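Local coordinates for histone-lysine N-methyltransferase, H3 lysine-9 specific SUVH6 (PDB 6A5K), which transfers methyl groups from S-adenosylmethionine to a lysine of the histone H3 tail and probably reads DNA methylation through its SRA domain, at residues 193-202 and 213-223. The protein carries 1 engineered substitution. Sequence-based numbering, arbitrary orientation.
Sequences DGLYLVEKYW and FKFQLRRIPGQ
Arg219 runs obliquely over Tyr196, its CB over one face of the phenol ring, 3.9 Å from the ring centroid in a CH-pi contact. With CG anti to the backbone nitrogen (chi1 -159°) and the chain extended to NE, the guanidinium reaches past the ring and grips one carbonyl oxygen side-on: NE lies 2.9 Å from Asp193 O, nearly in line with the C=O bond, and NH2 bonds the same oxygen from above the carbonyl plane. NH2 also bonds Pro224 O. A leucine in its place has no guanidinium, which would probably leave Asp193 O without either arginine donor and Pro224 O without its NH2 partner. Beyond the strand, the Gln223 amide, acceptor and donor at once, mimics a backbone partner: OE1 accepts from Leu195 N (2.9 Å), while NE2 donates to Leu195 O and Ile220 O. Gly194 fits because a side chain there would run into Gln223 OE1. The two strands, 190-205 and 211-219, form an antiparallel beta hairpin in the SRA domain, interrupted by a beta bulge at Glu199. Its two carboxylate oxygens serve one partner each: OE1 takes Gln216 NE2 at 2.7 Å and OE2 forms a salt bridge with Arg218 NE; Arg218 NH1 pairs with Asp125. On the opposite face, apolar Val198 and Phe215 suit the helix 156-167 they meet. Trp202 takes Lys214 CB over its indole face, the lysine's aliphatic base suiting the flat ring.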
loop_
_atom_site.group_PDB
_atom_site.type_symbol
_atom_site.label_atom_id
_atom_site.label_comp_id
_atom_site.label_asym_id
_atom_site.label_seq_id
_atom_site.Cartn_x
_atom_site.Cartn_y
_atom_site.Cartn_z
ATOM N N ASP A 193 0.881 -7.107 15.260
ATOM C CA ASP A 193 2.153 -6.985 15.972
ATOM C C ASP A 193 2.716 -8.327 16.435
ATOM O O ASP A 193 3.774 -8.382 17.068
ATOM C CB ASP A 193 2.005 -6.039 17.166
ATOM C CG ASP A 193 2.230 -4.581 16.784
ATOM O OD1 ASP A 193 2.755 -4.322 15.674
ATOM O OD2 ASP A 193 1.885 -3.695 17.592
ATOM N N GLY A 194 2.021 -9.409 16.101
ATOM C CA GLY A 194 2.541 -10.740 16.350
ATOM C C GLY A 194 1.932 -11.465 17.538
ATOM O O GLY A 194 0.842 -11.130 18.013
ATOM N N LEU A 195 2.665 -12.467 18.017
ATOM C CA LEU A 195 2.173 -13.365 19.049
ATOM C C LEU A 195 2.697 -13.003 20.428
ATOM O O LEU A 195 3.875 -12.688 20.597
ATOM C CB LEU A 195 2.552 -14.809 18.718
ATOM C CG LEU A 195 2.004 -15.361 17.402
ATOM C CD1 LEU A 195 2.448 -16.805 17.217
ATOM C CD2 LEU A 195 0.497 -15.258 17.370
ATOM N N TYR A 196 1.803 -13.057 21.411
ATOM C CA TYR A 196 2.125 -12.706 22.786
ATOM C C TYR A 196 1.665 -13.810 23.734
ATOM O O TYR A 196 0.806 -14.623 23.383
ATOM C CB TYR A 196 1.455 -11.387 23.189
ATOM C CG TYR A 196 2.057 -10.129 22.595
ATOM C CD1 TYR A 196 2.602 -9.150 23.417
ATOM C CD2 TYR A 196 2.059 -9.910 21.217
ATOM C CE1 TYR A 196 3.148 -7.990 22.889
ATOM C CE2 TYR A 196 2.601 -8.754 20.679
ATOM C CZ TYR A 196 3.140 -7.797 21.516
ATOM O OH TYR A 196 3.683 -6.646 20.987
ATOM N N LEU A 197 2.233 -13.823 24.935
ATOM C CA LEU A 197 1.739 -14.673 26.005
ATOM C C LEU A 197 1.120 -13.790 27.077
ATOM O O LEU A 197 1.600 -12.683 27.324
ATOM C CB LEU A 197 2.860 -15.529 26.602
ATOM C CG LEU A 197 3.474 -16.603 25.694
ATOM C CD1 LEU A 197 4.634 -17.309 26.384
ATOM C CD2 LEU A 197 2.424 -17.616 25.256
ATOM N N VAL A 198 0.055 -14.269 27.711
ATOM C CA VAL A 198 -0.556 -13.532 28.813
ATOM C C VAL A 198 0.082 -13.977 30.138
ATOM O O VAL A 198 0.088 -15.161 30.469
ATOM C CB VAL A 198 -2.085 -13.739 28.857
ATOM C CG1 VAL A 198 -2.745 -12.630 29.659
ATOM C CG2 VAL A 198 -2.660 -13.777 27.427
ATOM N N GLU A 199 0.620 -13.021 30.884
ATOM C CA GLU A 199 1.414 -13.321 32.075
ATOM C C GLU A 199 0.621 -13.203 33.370
ATOM O O GLU A 199 0.793 -14.004 34.289
ATOM C CB GLU A 199 2.637 -12.400 32.142
ATOM C CG GLU A 199 3.622 -12.591 31.005
ATOM C CD GLU A 199 4.883 -11.769 31.183
ATOM O OE1 GLU A 199 4.794 -10.646 31.722
ATOM O OE2 GLU A 199 5.966 -12.248 30.785
ATOM N N LYS A 200 -0.236 -12.194 33.449
ATOM C CA LYS A 200 -1.020 -11.970 34.658
ATOM C C LYS A 200 -2.179 -11.037 34.378
ATOM O O LYS A 200 -2.202 -10.344 33.358
ATOM C CB LYS A 200 -0.147 -11.385 35.774
ATOM C CG LYS A 200 0.366 -9.983 35.484
ATOM C CD LYS A 200 1.199 -9.446 36.651
ATOM C CE LYS A 200 1.922 -8.158 36.276
ATOM N NZ LYS A 200 2.792 -7.664 37.389
ATOM N N TYR A 201 -3.147 -11.025 35.284
ATOM C CA TYR A 201 -4.218 -10.053 35.198
ATOM C C TYR A 201 -4.553 -9.511 36.579
ATOM O O TYR A 201 -4.190 -10.088 37.607
ATOM C CB TYR A 201 -5.459 -10.654 34.531
ATOM C CG TYR A 201 -6.331 -11.500 35.429
ATOM C CD1 TYR A 201 -7.495 -10.983 35.976
ATOM C CD2 TYR A 201 -6.005 -12.819 35.711
ATOM C CE1 TYR A 201 -8.301 -11.748 36.796
ATOM C CE2 TYR A 201 -6.807 -13.595 36.527
ATOM C CZ TYR A 201 -7.954 -13.052 37.065
ATOM O OH TYR A 201 -8.757 -13.813 37.876
ATOM N N TRP A 202 -5.231 -8.378 36.600
ATOM C CA TRP A 202 -5.657 -7.805 37.855
ATOM C C TRP A 202 -6.917 -7.012 37.629
ATOM O O TRP A 202 -7.397 -6.877 36.511
ATOM C CB TRP A 202 -4.563 -6.926 38.466
ATOM C CG TRP A 202 -4.176 -5.745 37.636
ATOM C CD1 TRP A 202 -4.655 -4.474 37.751
ATOM C CD2 TRP A 202 -3.217 -5.719 36.569
ATOM N NE1 TRP A 202 -4.054 -3.655 36.825
ATOM C CE2 TRP A 202 -3.169 -4.393 36.086
ATOM C CE3 TRP A 202 -2.392 -6.683 35.983
ATOM C CZ2 TRP A 202 -2.332 -4.010 35.037
ATOM C CZ3 TRP A 202 -1.559 -6.299 34.937
ATOM C CH2 TRP A 202 -1.536 -4.973 34.477
ATOM N N PHE A 213 -11.012 -5.188 34.284
ATOM C CA PHE A 213 -9.895 -6.125 34.256
ATOM C C PHE A 213 -8.769 -5.618 33.367
ATOM O O PHE A 213 -9.014 -5.065 32.293
ATOM C CB PHE A 213 -10.351 -7.505 33.771
ATOM C CG PHE A 213 -11.290 -8.193 34.712
ATOM C CD1 PHE A 213 -12.662 -8.084 34.552
ATOM C CD2 PHE A 213 -10.801 -8.942 35.769
ATOM C CE1 PHE A 213 -13.527 -8.718 35.427
ATOM C CE2 PHE A 213 -11.662 -9.577 36.649
ATOM C CZ PHE A 213 -13.025 -9.465 36.478
ATOM N N LYS A 214 -7.536 -5.815 33.819
ATOM C CA LYS A 214 -6.365 -5.475 33.027
ATOM C C LYS A 214 -5.440 -6.686 32.942
ATOM O O LYS A 214 -5.341 -7.464 33.887
ATOM C CB LYS A 214 -5.633 -4.275 33.624
ATOM C CG LYS A 214 -6.472 -3.005 33.652
ATOM C CD LYS A 214 -5.668 -1.796 33.213
ATOM C CE LYS A 214 -6.548 -0.562 33.109
ATOM N NZ LYS A 214 -5.818 0.589 32.501
ATOM N N PHE A 215 -4.770 -6.833 31.804
ATOM C CA PHE A 215 -3.953 -8.005 31.509
ATOM C C PHE A 215 -2.569 -7.552 31.065
ATOM O O PHE A 215 -2.446 -6.585 30.317
ATOM C CB PHE A 215 -4.600 -8.863 30.403
ATOM C CG PHE A 215 -5.997 -9.326 30.723
ATOM C CD1 PHE A 215 -7.087 -8.485 30.526
ATOM C CD2 PHE A 215 -6.225 -10.611 31.199
ATOM C CE1 PHE A 215 -8.374 -8.910 30.812
ATOM C CE2 PHE A 215 -7.509 -11.048 31.486
ATOM C CZ PHE A 215 -8.585 -10.194 31.297
ATOM N N GLN A 216 -1.525 -8.239 31.515
ATOM C CA GLN A 216 -0.194 -7.961 30.993
ATOM C C GLN A 216 0.228 -9.062 30.033
ATOM O O GLN A 216 0.201 -10.235 30.383
ATOM C CB GLN A 216 0.833 -7.822 32.123
ATOM C CG GLN A 216 2.264 -7.715 31.624
ATOM C CD GLN A 216 3.247 -7.448 32.738
ATOM O OE1 GLN A 216 3.206 -6.397 33.370
ATOM N NE2 GLN A 216 4.137 -8.398 32.985
ATOM N N LEU A 217 0.607 -8.675 28.822
ATOM C CA LEU A 217 1.090 -9.615 27.819
ATOM C C LEU A 217 2.541 -9.314 27.473
ATOM O O LEU A 217 2.972 -8.163 27.523
ATOM C CB LEU A 217 0.233 -9.563 26.552
ATOM C CG LEU A 217 -1.249 -9.945 26.646
ATOM C CD1 LEU A 217 -2.089 -8.788 27.180
ATOM C CD2 LEU A 217 -1.782 -10.422 25.298
ATOM N N ARG A 218 3.292 -10.354 27.123
ATOM C CA ARG A 218 4.680 -10.187 26.712
ATOM C C ARG A 218 4.920 -10.892 25.380
ATOM O O ARG A 218 4.517 -12.041 25.184
ATOM C CB ARG A 218 5.644 -10.716 27.783
ATOM C CG ARG A 218 7.112 -10.481 27.448
ATOM C CD ARG A 218 8.039 -11.069 28.512
ATOM N NE ARG A 218 7.785 -10.505 29.836
ATOM C CZ ARG A 218 8.401 -9.434 30.326
ATOM N NH1 ARG A 218 9.311 -8.800 29.599
ATOM N NH2 ARG A 218 8.106 -8.993 31.541
ATOM N N ARG A 219 5.582 -10.187 24.473
ATOM C CA ARG A 219 5.812 -10.691 23.129
ATOM C C ARG A 219 6.724 -11.912 23.131
ATOM O O ARG A 219 7.751 -11.934 23.807
ATOM C CB ARG A 219 6.407 -9.587 22.257
ATOM C CG ARG A 219 6.228 -9.798 20.766
ATOM C CD ARG A 219 6.549 -8.518 20.025
ATOM N NE ARG A 219 6.216 -8.593 18.607
ATOM C CZ ARG A 219 7.115 -8.669 17.629
ATOM N NH1 ARG A 219 8.411 -8.682 17.909
ATOM N NH2 ARG A 219 6.717 -8.720 16.366
ATOM N N ILE A 220 6.335 -12.932 22.376
ATOM C CA ILE A 220 7.139 -14.143 22.261
ATOM C C ILE A 220 8.421 -13.858 21.481
ATOM O O ILE A 220 8.369 -13.328 20.376
ATOM C CB ILE A 220 6.339 -15.273 21.580
ATOM C CG1 ILE A 220 5.182 -15.712 22.486
ATOM C CG2 ILE A 220 7.241 -16.455 21.240
ATOM C CD1 ILE A 220 4.173 -16.582 21.786
ATOM N N PRO A 221 9.580 -14.197 22.070
ATOM C CA PRO A 221 10.885 -13.950 21.445
ATOM C C PRO A 221 11.015 -14.619 20.086
ATOM O O PRO A 221 10.335 -15.611 19.828
ATOM C CB PRO A 221 11.875 -14.560 22.444
ATOM C CG PRO A 221 11.154 -14.538 23.748
ATOM C CD PRO A 221 9.714 -14.774 23.419
ATOM N N GLY A 222 11.863 -14.061 19.225
ATOM C CA GLY A 222 12.177 -14.680 17.949
ATOM C C GLY A 222 11.407 -14.163 16.745
ATOM O O GLY A 222 11.608 -14.643 15.629
ATOM N N GLN A 223 10.526 -13.193 16.966
ATOM C CA GLN A 223 9.688 -12.651 15.896
ATOM C C GLN A 223 10.338 -11.425 15.268
ATOM O O GLN A 223 11.177 -10.786 15.902
ATOM C CB GLN A 223 8.304 -12.291 16.436
ATOM C CG GLN A 223 7.499 -13.498 16.892
ATOM C CD GLN A 223 6.157 -13.108 17.465
ATOM O OE1 GLN A 223 5.152 -13.086 16.758
ATOM N NE2 GLN A 223 6.134 -12.796 18.760
#